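Local coordinates for CDA peptide synthetase I (Streptomyces coelicolor, PDB 5DU9), which belongs to the nonribosomal peptide synthetases and is represented here by its condensation domain, a two-lobed member of the CoA-acyltransferase clan, at residues L142-L145 against R149-Y152; S50-L55 against A174-A179; E202-S207 against S343-E348; R124-P129 against S384-P389; V271-A276 against A326-T331. The protein carries 1 engineered substitution. One frame throughout, in Å; residues are numbered along the deposited sequence.

Contact 1: L142-L145 against R149-Y152; sequences LFTL and RHLY
F143 and L151 form a hydrogen-bonded antiparallel pair, the tight centre of this contact. F143 N donates to L151 O at 2.7 Å. L151 N returns a bond to F143 O at 2.9 Å. L145 N extends the ladder to R149 O at 2.9 Å. The F143 and L151 side chains lie side by side on one face of the sheet, with CD2 of F143 3.6 Å from CD2 of L151. There W121 meets the F143 ring edge-to-face.

The other face carries L142, T144, H150 and Y152. CG of L142 is anti to the backbone N (chi1 178°), which brings CD1 to 3.8 Å from CD2 of H150. The T144 CA lies over one face of the H150 ring as a CH-pi contact. H150 ND1 is bonded to G148 O, and T144 OG1 to H105.

At the solvent end the backbone bond persists, but the R149 side chain is exposed and reaches L145 O only through a water. That water donates to L145 O (2.6 Å) and accepts from R149 NH2 (2.9 Å). The whole is a beta hairpin, strands 138-146 and 149-157, within the six-stranded mixed sheet.

Contact 2: S50-L55 against A174-A179; sequences SRALRL and AEVYRA
A52 and V176 bring two helices together through small apolar groups. All the close contacts are of this kind. CG1 of V176 does most of the touching. It is anti to the backbone N (chi1 177°) and reaches across to the other helix. There it lies 3.8 Å from CB of A52 and 3.6 Å from CD1 of L55. L55 approaches V176 at a slant, from the more exposed side. On the other flank the A52 CB meets the Y177 CB at 4.2 Å. The slight side chain of A52 lets the backbones draw close, with the CA atoms of A52 and Y177 5.3 Å apart.

No hydrogen bond joins the two segments. Y177 OH bonds to the backbone N of D45, and R178 NH1 to D374 O. E175 OE1 makes a salt bridge with R172.

The short axes pass 8.6 Å apart, with N-to-C directions 130° from each other. Helix 46-58 thus lies against helix 163-182. L180 of the latter also touches A52, while V48 and L49 of the former touch the Y177 side chain. L53 points away from the 174-179 segment but meets F169, earlier in helix 163-182.

Contact 3: E202-S207 against S343-E348; sequences EAYRAS and SRFRGE
Y204 holds CG anti to its backbone N (chi1 160°), and its ring is thrown toward R344. R344 carries CG beside the backbone N, and a bend at chi3 (80°) folds its far end back along the tyrosine. The two side chains therefore slide past each other in opposite directions, with ring and guanidinium planes only 9° apart.

The ring is met on one face by the aliphatic base of the arginine. CB of R344 sits 3.6 Å from the centroid of the Y204 ring, a CH-pi contact shifted toward the rim. The guanidinium itself does not lie over the ring. Its centre is above CB of Y204, with CZ of R344 3.8 Å from that atom. The backbone of R344 adds to the contact, its O lying 3.4 Å from CE2 of Y204. The phenol end of Y204 reaches F345. Y204 OH lies in plane at the edge of the F345 ring and 3.7 Å from CB of F345. Its hydrogen bond is to D213 OD2, not to the nearby F345 N.

S207 stands at the N-cap of helix 208-220, where its OG caps R209 N weakly. The same OG donates to Y204 O at 2.7 Å. R346, at the N-cap of helix 347-354, holds E348 by a salt bridge, NE to OE2 at 2.7 Å. V309 O and S310 O accept from R346 NH1 and NH2 respectively. These bonds hold the arginine, which is consistent with its positioning E348. E348 touches (2S)-2-amino-N-butyl-propanamide, so the segment 343-348 runs from this ring packing to one wall of the ligand pocket.

Contact 4: R124-P129 against S384-P389; sequences RDRATP and SISSGP
R126 and S386 face each other across CA atoms 8.4 Å apart, the first on helix 114-126, the second just past a corner in the chain at I385. I385 and S386 both face G35, a classic beta bulge.

R126 spans the gap with its long side chain. CG is anti to the backbone N (chi1 156°), and the chain bends at chi3 (80°) as it passes the serine. The closest carbon contact is CD of R126 to CB of S386, 3.5 Å. The guanidinium comes alongside obliquely, with CZ of R126 3.9 Å from CB of S386. NH1 of R126 stands 3.3 Å from OG of S386. The firm partner of that nitrogen is P241 O, to which it is hydrogen-bonded. P241 also touches the S386 side chain, so P241 contacts both residues.

Nearby residues have partners elsewhere. D125 OD2 forms a salt bridge with R33 and also bonds Y153 OH, while OD1 takes S139 OG. T128 N bonds D125 O at 2.9 Å. S387 turns the other way from R126. Its OG is bonded to E410 OE1, and the residue touches (2S)-2-amino-N-butyl-propanamide. The segment 384-389 leads from a strand of the six-stranded sheet to strand 393-398 of the four-stranded one. It is the kind of crossover between lobes found in condensation domains, and here it contributes S387 to the ligand pocket.

Contact 5: V271-A276 against A326-T331; sequences VIAGVA and ARVVET
No flat group lies between A273 and its partners V328 and V329. The guanidinium of R327 is set apart from them, with T331 N in plane at its edge. E330 OE1 is 4.0 Å from R327 NH1, a long salt bridge. The oxygen stands well out of the guanidinium plane, so charge alone links the two groups.

The contact proper is made of methyl groups. CB of A273 points at the other helix and fits between two valines. It is 3.7 Å from CG2 of V329 and 4.0 Å from CG1 of V328. CG2 of V329 lies beside its own backbone N, the branch that leans toward the alanine. CG1 of V328 is anti to its backbone N (chi1 178°), and this extended branch also comes 3.8 Å from A273 O. Farther along, CB of A276 reaches the same CG1 of V328 more loosely, at 4.4 Å.

Helices 267-283 and 325-341 pack here through alanine and valine, in the lobe of the condensation domain that holds the four-stranded sheet. Their local axes are 8.7 Å apart, and the N-to-C directions differ by 110°. The small A273 permits a close approach, its CA lying 5.2 Å from that of V329. No hydrogen bond passes between the segments.

Helix 267-283 also packs on strands 363-366 and 311-318. V271 touches V366, while I272 and V275 touch V364. I272 also meets L315, and A276 meets L317. F325 and V332 add to the packing round A273. V328 is further covered by V443 from a loop, and V329 by A265.

In the fold
Contacts 1 and 2 belong to one side of the domain. Their centres are 16 Å apart, and Y152 of the hairpin touches L53 of helix 46-58. Contact 1 is nested along the chain inside the loop closed by contact 2. Contact 4 crosses contact 2 in chain order and lies about 18 Å, centre to centre, from contact 1. Contact 3 lies about 28 Å from contact 4, again between centres. Contact 5 lies across the chain's centre from contact 2, their centres about 42 Å apart. It is nested inside contact 3, which is itself nested inside contact 4. Contacts 3 and 4 each supply a residue, E348 and S387, to the ligand pocket between the lobes.

Contact 1: L142-L145 against R149-Y152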
# COMPACT_ATOMS: atom_id res chain seq x y z
N LEU A 142 18.78 -9.07 1.58
CA LEU A 142 19.23 -8.59 2.87
C LEU A 142 20.47 -7.75 2.66
O LEU A 142 21.48 -8.24 2.14
CB LEU A 142 19.53 -9.76 3.82
CG LEU A 142 20.06 -9.37 5.20
CD1 LEU A 142 18.97 -8.70 6.03
CD2 LEU A 142 20.62 -10.58 5.93
N PHE A 143 20.40 -6.48 3.03
CA PHE A 143 21.55 -5.59 2.97
C PHE A 143 22.21 -5.48 4.34
O PHE A 143 21.52 -5.35 5.35
CB PHE A 143 21.14 -4.20 2.49
CG PHE A 143 20.58 -4.17 1.10
CD1 PHE A 143 21.40 -3.97 0.01
CD2 PHE A 143 19.22 -4.32 0.89
CE1 PHE A 143 20.88 -3.94 -1.27
CE2 PHE A 143 18.69 -4.29 -0.39
CZ PHE A 143 19.53 -4.09 -1.47
N THR A 144 23.54 -5.55 4.36
CA THR A 144 24.31 -5.18 5.53
C THR A 144 24.79 -3.74 5.33
O THR A 144 25.40 -3.44 4.30
CB THR A 144 25.52 -6.11 5.76
OG1 THR A 144 25.06 -7.46 5.90
CG2 THR A 144 26.29 -5.71 7.01
N LEU A 145 24.50 -2.87 6.29
CA LEU A 145 24.75 -1.43 6.11
C LEU A 145 25.89 -0.87 6.95
O LEU A 145 26.22 0.31 6.83
CB LEU A 145 23.48 -0.65 6.45
CG LEU A 145 22.24 -0.98 5.63
CD1 LEU A 145 21.10 -0.06 6.04
CD2 LEU A 145 22.51 -0.87 4.14
N ARG A 149 23.75 -2.58 11.33
CA ARG A 149 22.40 -2.34 10.82
C ARG A 149 22.15 -3.13 9.54
O ARG A 149 23.08 -3.37 8.76
CB ARG A 149 22.16 -0.85 10.57
CG ARG A 149 22.18 -0.00 11.83
CD ARG A 149 21.91 1.46 11.52
NE ARG A 149 22.95 2.06 10.68
CZ ARG A 149 24.09 2.57 11.14
NH1 ARG A 149 24.36 2.56 12.44
NH2 ARG A 149 24.97 3.08 10.29
N HIS A 150 20.90 -3.52 9.34
CA HIS A 150 20.51 -4.25 8.14
C HIS A 150 19.28 -3.65 7.49
O HIS A 150 18.57 -2.83 8.08
CB HIS A 150 20.24 -5.72 8.48
CG HIS A 150 21.48 -6.54 8.63
ND1 HIS A 150 22.31 -6.43 9.73
CD2 HIS A 150 22.04 -7.47 7.82
CE1 HIS A 150 23.33 -7.27 9.59
NE2 HIS A 150 23.19 -7.91 8.44
N LEU A 151 19.04 -4.06 6.25
CA LEU A 151 17.83 -3.69 5.53
C LEU A 151 17.34 -4.91 4.78
O LEU A 151 18.09 -5.52 4.02
CB LEU A 151 18.11 -2.53 4.57
CG LEU A 151 16.91 -1.87 3.89
CD1 LEU A 151 17.22 -0.41 3.58
CD2 LEU A 151 16.52 -2.61 2.62
N TYR A 152 16.08 -5.29 5.01
CA TYR A 152 15.46 -6.38 4.28
C TYR A 152 14.51 -5.82 3.24
O TYR A 152 13.54 -5.16 3.60
CB TYR A 152 14.70 -7.33 5.21
CG TYR A 152 14.24 -8.59 4.52
CD1 TYR A 152 13.16 -8.58 3.64
CD2 TYR A 152 14.90 -9.80 4.72
CE1 TYR A 152 12.75 -9.73 2.99
CE2 TYR A 152 14.49 -10.95 4.08
CZ TYR A 152 13.41 -10.91 3.22
OH TYR A 152 13.01 -12.06 2.58
O HOH W 1 25.27 2.59 7.48

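Contact 2: S50-L55 against A174-A179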
# COMPACT_ATOMS: atom_id res chain seq x y z
N SER A 50 18.03 -17.09 5.33
CA SER A 50 17.81 -17.71 4.02
C SER A 50 16.96 -18.97 4.18
O SER A 50 16.04 -19.22 3.40
CB SER A 50 19.14 -18.03 3.35
OG SER A 50 18.94 -18.68 2.11
N ARG A 51 17.27 -19.76 5.20
CA ARG A 51 16.47 -20.95 5.51
C ARG A 51 15.06 -20.54 5.93
O ARG A 51 14.08 -21.16 5.52
CB ARG A 51 17.14 -21.77 6.62
N ALA A 52 14.97 -19.48 6.73
CA ALA A 52 13.68 -18.98 7.20
C ALA A 52 12.82 -18.49 6.04
O ALA A 52 11.60 -18.67 6.05
CB ALA A 52 13.89 -17.86 8.21
N LEU A 53 13.45 -17.86 5.05
CA LEU A 53 12.71 -17.39 3.89
C LEU A 53 12.10 -18.57 3.14
O LEU A 53 10.95 -18.52 2.70
CB LEU A 53 13.61 -16.59 2.94
CG LEU A 53 12.90 -16.08 1.68
CD1 LEU A 53 11.72 -15.18 2.03
CD2 LEU A 53 13.86 -15.35 0.75
N ARG A 54 12.88 -19.64 3.00
CA ARG A 54 12.42 -20.82 2.27
C ARG A 54 11.19 -21.42 2.95
O ARG A 54 10.21 -21.74 2.28
CB ARG A 54 13.54 -21.86 2.16
CG ARG A 54 13.22 -22.97 1.18
CD ARG A 54 14.45 -23.78 0.82
NE ARG A 54 14.13 -24.89 -0.08
CZ ARG A 54 14.07 -24.79 -1.41
NH1 ARG A 54 14.32 -23.64 -2.02
NH2 ARG A 54 13.76 -25.86 -2.13
N LEU A 55 11.24 -21.54 4.27
CA LEU A 55 10.12 -22.08 5.03
C LEU A 55 8.91 -21.15 4.94
O LEU A 55 7.77 -21.60 4.84
CB LEU A 55 10.50 -22.27 6.50
CG LEU A 55 11.56 -23.34 6.80
CD1 LEU A 55 11.99 -23.25 8.25
CD2 LEU A 55 11.02 -24.73 6.48
N ALA A 174 9.99 -13.38 10.57
CA ALA A 174 10.66 -13.18 11.85
C ALA A 174 10.38 -14.34 12.80
O ALA A 174 11.28 -14.81 13.49
CB ALA A 174 10.22 -11.87 12.48
N GLU A 175 9.14 -14.80 12.82
CA GLU A 175 8.74 -15.91 13.68
C GLU A 175 9.57 -17.16 13.39
O GLU A 175 10.06 -17.82 14.30
CB GLU A 175 7.25 -16.22 13.50
CG GLU A 175 6.72 -17.27 14.46
CD GLU A 175 5.23 -17.51 14.28
OE1 GLU A 175 4.78 -17.61 13.12
OE2 GLU A 175 4.52 -17.58 15.30
N VAL A 176 9.72 -17.48 12.11
CA VAL A 176 10.50 -18.64 11.70
C VAL A 176 11.98 -18.44 12.04
O VAL A 176 12.64 -19.36 12.53
CB VAL A 176 10.35 -18.93 10.19
CG1 VAL A 176 11.22 -20.10 9.76
CG2 VAL A 176 8.89 -19.21 9.85
N TYR A 177 12.49 -17.24 11.79
CA TYR A 177 13.89 -16.92 12.06
C TYR A 177 14.23 -17.10 13.54
O TYR A 177 15.28 -17.65 13.89
CB TYR A 177 14.21 -15.49 11.63
CG TYR A 177 15.64 -15.07 11.91
CD1 TYR A 177 16.67 -15.44 11.05
CD2 TYR A 177 15.96 -14.31 13.02
CE1 TYR A 177 17.98 -15.06 11.29
CE2 TYR A 177 17.27 -13.92 13.28
CZ TYR A 177 18.27 -14.30 12.41
OH TYR A 177 19.58 -13.92 12.65
N ARG A 178 13.33 -16.64 14.42
CA ARG A 178 13.56 -16.76 15.85
C ARG A 178 13.65 -18.22 16.27
O ARG A 178 14.49 -18.59 17.08
CB ARG A 178 12.45 -16.06 16.65
CG ARG A 178 12.47 -14.54 16.55
CD ARG A 178 11.58 -13.89 17.60
NE ARG A 178 10.23 -14.46 17.63
CZ ARG A 178 9.21 -14.02 16.90
NH1 ARG A 178 9.35 -13.00 16.06
NH2 ARG A 178 8.02 -14.61 17.01
N ALA A 179 12.78 -19.05 15.70
CA ALA A 179 12.75 -20.47 16.01
C ALA A 179 14.03 -21.16 15.56
O ALA A 179 14.61 -21.95 16.31
CB ALA A 179 11.54 -21.13 15.36

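Contact 3: E202-S207 against S343-E348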
# COMPACT_ATOMS: atom_id res chain seq x y z
N GLU A 202 -17.22 -13.84 -4.88
CA GLU A 202 -18.20 -14.35 -5.83
C GLU A 202 -19.60 -14.30 -5.23
O GLU A 202 -20.56 -13.93 -5.91
CB GLU A 202 -17.84 -15.77 -6.25
CG GLU A 202 -16.68 -15.83 -7.23
CD GLU A 202 -16.23 -17.25 -7.53
OE1 GLU A 202 -16.71 -18.19 -6.86
OE2 GLU A 202 -15.38 -17.42 -8.44
N ALA A 203 -19.72 -14.64 -3.95
CA ALA A 203 -21.01 -14.60 -3.27
C ALA A 203 -21.50 -13.16 -3.19
O ALA A 203 -22.70 -12.90 -3.34
CB ALA A 203 -20.91 -15.21 -1.89
N TYR A 204 -20.59 -12.23 -2.95
CA TYR A 204 -20.96 -10.82 -2.88
C TYR A 204 -21.50 -10.34 -4.23
O TYR A 204 -22.52 -9.66 -4.30
CB TYR A 204 -19.78 -9.94 -2.45
CG TYR A 204 -20.00 -8.50 -2.83
CD1 TYR A 204 -20.88 -7.70 -2.12
CD2 TYR A 204 -19.33 -7.94 -3.91
CE1 TYR A 204 -21.09 -6.37 -2.48
CE2 TYR A 204 -19.54 -6.62 -4.28
CZ TYR A 204 -20.41 -5.84 -3.56
OH TYR A 204 -20.61 -4.53 -3.92
N ARG A 205 -20.80 -10.69 -5.30
CA ARG A 205 -21.20 -10.27 -6.64
C ARG A 205 -22.59 -10.79 -7.00
O ARG A 205 -23.32 -10.15 -7.75
CB ARG A 205 -20.18 -10.75 -7.68
CG ARG A 205 -18.85 -9.99 -7.62
CD ARG A 205 -18.02 -10.19 -8.87
NE ARG A 205 -17.44 -11.53 -8.97
CZ ARG A 205 -16.35 -11.92 -8.32
NH1 ARG A 205 -15.71 -11.08 -7.51
NH2 ARG A 205 -15.89 -13.16 -8.47
N ALA A 206 -22.95 -11.94 -6.44
CA ALA A 206 -24.24 -12.57 -6.73
C ALA A 206 -25.35 -12.12 -5.77
O ALA A 206 -26.49 -12.56 -5.89
CB ALA A 206 -24.10 -14.09 -6.67
N SER A 207 -25.00 -11.24 -4.83
CA SER A 207 -25.93 -10.87 -3.76
C SER A 207 -26.72 -9.61 -4.08
O SER A 207 -26.40 -8.88 -5.01
CB SER A 207 -25.16 -10.66 -2.45
OG SER A 207 -24.47 -9.42 -2.46
N SER A 343 -18.18 -0.61 0.79
CA SER A 343 -16.77 -0.80 0.44
C SER A 343 -16.48 -2.01 -0.45
O SER A 343 -15.39 -2.11 -1.00
CB SER A 343 -15.94 -0.91 1.72
OG SER A 343 -16.25 -2.10 2.43
N ARG A 344 -17.43 -2.94 -0.59
CA ARG A 344 -17.15 -4.15 -1.36
C ARG A 344 -17.26 -3.90 -2.86
O ARG A 344 -16.79 -4.71 -3.65
CB ARG A 344 -18.10 -5.28 -0.95
CG ARG A 344 -17.89 -5.74 0.49
CD ARG A 344 -18.49 -7.11 0.76
NE ARG A 344 -17.61 -8.18 0.29
CZ ARG A 344 -17.66 -9.44 0.71
NH1 ARG A 344 -18.54 -9.80 1.63
NH2 ARG A 344 -16.81 -10.35 0.23
N PHE A 345 -17.86 -2.79 -3.25
CA PHE A 345 -17.94 -2.48 -4.67
C PHE A 345 -16.57 -2.06 -5.16
O PHE A 345 -15.90 -1.25 -4.54
CB PHE A 345 -18.96 -1.38 -4.94
CG PHE A 345 -19.43 -1.33 -6.37
CD1 PHE A 345 -20.35 -2.25 -6.83
CD2 PHE A 345 -18.93 -0.38 -7.24
CE1 PHE A 345 -20.77 -2.22 -8.15
CE2 PHE A 345 -19.35 -0.35 -8.55
CZ PHE A 345 -20.27 -1.27 -9.01
N ARG A 346 -16.14 -2.64 -6.28
CA ARG A 346 -14.79 -2.45 -6.78
C ARG A 346 -14.61 -1.09 -7.44
O ARG A 346 -15.42 -0.67 -8.25
CB ARG A 346 -14.44 -3.55 -7.79
CG ARG A 346 -14.43 -4.96 -7.20
CD ARG A 346 -13.38 -5.11 -6.11
NE ARG A 346 -12.05 -4.73 -6.59
CZ ARG A 346 -10.96 -4.70 -5.84
NH1 ARG A 346 -11.00 -5.02 -4.55
NH2 ARG A 346 -9.80 -4.32 -6.38
N GLY A 347 -13.52 -0.41 -7.08
CA GLY A 347 -13.23 0.90 -7.64
C GLY A 347 -13.11 0.85 -9.15
O GLY A 347 -13.57 1.74 -9.86
N GLU A 348 -12.49 -0.22 -9.65
CA GLU A 348 -12.29 -0.35 -11.08
C GLU A 348 -13.61 -0.64 -11.80
O GLU A 348 -13.76 -0.33 -12.98
CB GLU A 348 -11.25 -1.44 -11.39
CG GLU A 348 -11.64 -2.86 -10.98
CD GLU A 348 -11.30 -3.21 -9.55
OE1 GLU A 348 -10.94 -2.32 -8.76
OE2 GLU A 348 -11.40 -4.41 -9.21

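Contact 4: R124-P129 against S384-P389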
# COMPACT_ATOMS: atom_id res chain seq x y z
N ARG A 124 16.41 -0.36 -8.97
CA ARG A 124 16.74 -1.11 -10.17
C ARG A 124 16.02 -2.46 -10.18
O ARG A 124 15.62 -2.94 -11.24
CB ARG A 124 18.25 -1.29 -10.28
CG ARG A 124 18.99 0.02 -10.54
CD ARG A 124 20.49 -0.12 -10.39
NE ARG A 124 21.08 -0.90 -11.48
CZ ARG A 124 21.45 -0.38 -12.65
NH1 ARG A 124 21.30 0.91 -12.90
NH2 ARG A 124 21.99 -1.17 -13.57
N ASP A 125 15.84 -3.05 -9.01
CA ASP A 125 15.10 -4.30 -8.93
C ASP A 125 13.63 -4.07 -9.29
O ASP A 125 13.04 -4.83 -10.05
CB ASP A 125 15.20 -4.91 -7.53
CG ASP A 125 14.49 -6.25 -7.43
OD1 ASP A 125 15.12 -7.28 -7.76
OD2 ASP A 125 13.30 -6.27 -7.06
N ARG A 126 13.07 -2.99 -8.74
CA ARG A 126 11.66 -2.66 -8.96
C ARG A 126 11.38 -2.39 -10.43
O ARG A 126 10.24 -2.50 -10.88
CB ARG A 126 11.29 -1.44 -8.10
CG ARG A 126 10.09 -0.63 -8.59
CD ARG A 126 9.60 0.35 -7.52
NE ARG A 126 10.41 1.57 -7.43
CZ ARG A 126 9.99 2.80 -7.77
NH1 ARG A 126 8.76 3.01 -8.23
NH2 ARG A 126 10.81 3.83 -7.64
N ALA A 127 12.42 -2.05 -11.19
CA ALA A 127 12.29 -1.78 -12.62
C ALA A 127 12.37 -3.05 -13.46
O ALA A 127 12.24 -3.00 -14.68
CB ALA A 127 13.36 -0.79 -13.05
N THR A 128 12.59 -4.19 -12.80
CA THR A 128 12.75 -5.46 -13.49
C THR A 128 11.41 -6.17 -13.67
O THR A 128 10.75 -6.50 -12.68
CB THR A 128 13.72 -6.39 -12.73
OG1 THR A 128 14.98 -5.73 -12.54
CG2 THR A 128 13.94 -7.69 -13.49
N PRO A 129 10.99 -6.42 -14.92
CA PRO A 129 9.72 -7.12 -15.11
C PRO A 129 9.74 -8.55 -14.55
O PRO A 129 10.76 -9.23 -14.66
CB PRO A 129 9.54 -7.15 -16.63
CG PRO A 129 10.47 -6.11 -17.16
CD PRO A 129 11.62 -6.09 -16.21
N SER A 384 7.85 1.97 3.22
CA SER A 384 7.37 1.74 1.87
C SER A 384 8.46 2.10 0.85
O SER A 384 9.22 3.04 1.06
CB SER A 384 6.11 2.56 1.62
OG SER A 384 5.59 2.34 0.32
N ILE A 385 8.54 1.32 -0.23
CA ILE A 385 9.45 1.63 -1.32
C ILE A 385 8.65 2.11 -2.52
O ILE A 385 8.97 3.13 -3.13
CB ILE A 385 10.31 0.40 -1.71
CG1 ILE A 385 11.26 0.02 -0.57
CG2 ILE A 385 11.11 0.67 -2.99
CD1 ILE A 385 12.28 1.09 -0.20
N SER A 386 7.60 1.37 -2.86
CA SER A 386 6.66 1.77 -3.90
C SER A 386 5.35 1.03 -3.69
O SER A 386 5.32 -0.20 -3.69
CB SER A 386 7.23 1.48 -5.28
OG SER A 386 6.33 1.89 -6.29
N SER A 387 4.26 1.77 -3.50
CA SER A 387 2.98 1.16 -3.15
C SER A 387 2.16 0.74 -4.37
O SER A 387 1.23 -0.05 -4.25
CB SER A 387 2.15 2.12 -2.29
OG SER A 387 1.54 3.15 -3.07
N GLY A 388 2.52 1.25 -5.55
CA GLY A 388 1.80 0.90 -6.76
C GLY A 388 1.89 2.00 -7.80
O GLY A 388 2.29 3.12 -7.49
N PRO A 389 1.51 1.69 -9.05
CA PRO A 389 1.56 2.70 -10.11
C PRO A 389 0.47 3.75 -9.95
O PRO A 389 -0.52 3.49 -9.26
CB PRO A 389 1.35 1.88 -11.39
CG PRO A 389 0.55 0.72 -10.94
CD PRO A 389 1.01 0.40 -9.55

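Contact 5: V271-A276 against A326-T331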
# COMPACT_ATOMS: atom_id res chain seq x y z
N VAL A 271 -5.57 13.23 8.76
CA VAL A 271 -4.68 13.35 7.61
C VAL A 271 -5.47 13.49 6.31
O VAL A 271 -5.15 14.34 5.48
CB VAL A 271 -3.73 12.13 7.52
CG1 VAL A 271 -2.92 12.15 6.24
CG2 VAL A 271 -2.81 12.11 8.72
N ILE A 272 -6.50 12.67 6.13
CA ILE A 272 -7.33 12.76 4.94
C ILE A 272 -7.96 14.15 4.85
O ILE A 272 -7.96 14.77 3.78
CB ILE A 272 -8.43 11.67 4.94
CG1 ILE A 272 -7.79 10.30 4.75
CG2 ILE A 272 -9.44 11.91 3.83
CD1 ILE A 272 -8.70 9.13 5.08
N ALA A 273 -8.48 14.65 5.96
CA ALA A 273 -9.03 16.01 5.99
C ALA A 273 -7.97 17.04 5.62
O ALA A 273 -8.26 18.02 4.93
CB ALA A 273 -9.62 16.31 7.37
N GLY A 274 -6.74 16.81 6.08
CA GLY A 274 -5.63 17.69 5.75
C GLY A 274 -5.34 17.73 4.26
O GLY A 274 -5.10 18.80 3.71
N VAL A 275 -5.36 16.57 3.61
CA VAL A 275 -5.17 16.53 2.17
C VAL A 275 -6.32 17.25 1.47
O VAL A 275 -6.10 18.03 0.55
CB VAL A 275 -5.06 15.07 1.65
CG1 VAL A 275 -4.93 15.06 0.13
CG2 VAL A 275 -3.88 14.37 2.28
N ALA A 276 -7.55 17.01 1.91
CA ALA A 276 -8.71 17.67 1.32
C ALA A 276 -8.60 19.19 1.45
O ALA A 276 -8.85 19.92 0.50
CB ALA A 276 -9.99 17.18 1.98
N ALA A 326 -11.86 21.48 11.79
CA ALA A 326 -12.67 20.49 12.50
C ALA A 326 -13.92 20.13 11.69
O ALA A 326 -14.36 18.99 11.70
CB ALA A 326 -13.07 21.00 13.88
N ARG A 327 -14.48 21.11 11.00
CA ARG A 327 -15.65 20.86 10.17
C ARG A 327 -15.30 19.97 8.98
O ARG A 327 -16.09 19.13 8.57
CB ARG A 327 -16.28 22.16 9.68
CG ARG A 327 -17.55 21.95 8.85
CD ARG A 327 -18.68 21.38 9.70
NE ARG A 327 -19.91 21.18 8.93
CZ ARG A 327 -20.18 20.09 8.21
NH1 ARG A 327 -19.31 19.09 8.15
NH2 ARG A 327 -21.33 20.01 7.55
N VAL A 328 -14.11 20.17 8.41
CA VAL A 328 -13.67 19.33 7.30
C VAL A 328 -13.46 17.90 7.78
O VAL A 328 -13.77 16.95 7.06
CB VAL A 328 -12.39 19.87 6.66
CG1 VAL A 328 -11.92 18.95 5.53
CG2 VAL A 328 -12.63 21.28 6.11
N VAL A 329 -12.93 17.74 8.99
CA VAL A 329 -12.78 16.41 9.58
C VAL A 329 -14.16 15.74 9.69
O VAL A 329 -14.31 14.56 9.39
CB VAL A 329 -12.09 16.47 10.97
CG1 VAL A 329 -12.13 15.11 11.67
CG2 VAL A 329 -10.64 16.93 10.82
N GLU A 330 -15.17 16.50 10.09
CA GLU A 330 -16.53 15.96 10.17
C GLU A 330 -17.05 15.55 8.79
O GLU A 330 -17.72 14.53 8.63
CB GLU A 330 -17.48 16.97 10.81
CG GLU A 330 -17.22 17.21 12.28
CD GLU A 330 -18.05 18.35 12.84
OE1 GLU A 330 -18.91 18.89 12.11
OE2 GLU A 330 -17.84 18.71 14.02
N THR A 331 -16.75 16.37 7.78
CA THR A 331 -17.15 16.09 6.41
C THR A 331 -16.51 14.78 5.95
O THR A 331 -17.15 13.95 5.31
CB THR A 331 -16.76 17.25 5.48
OG1 THR A 331 -17.47 18.42 5.88
CG2 THR A 331 -17.09 16.94 4.02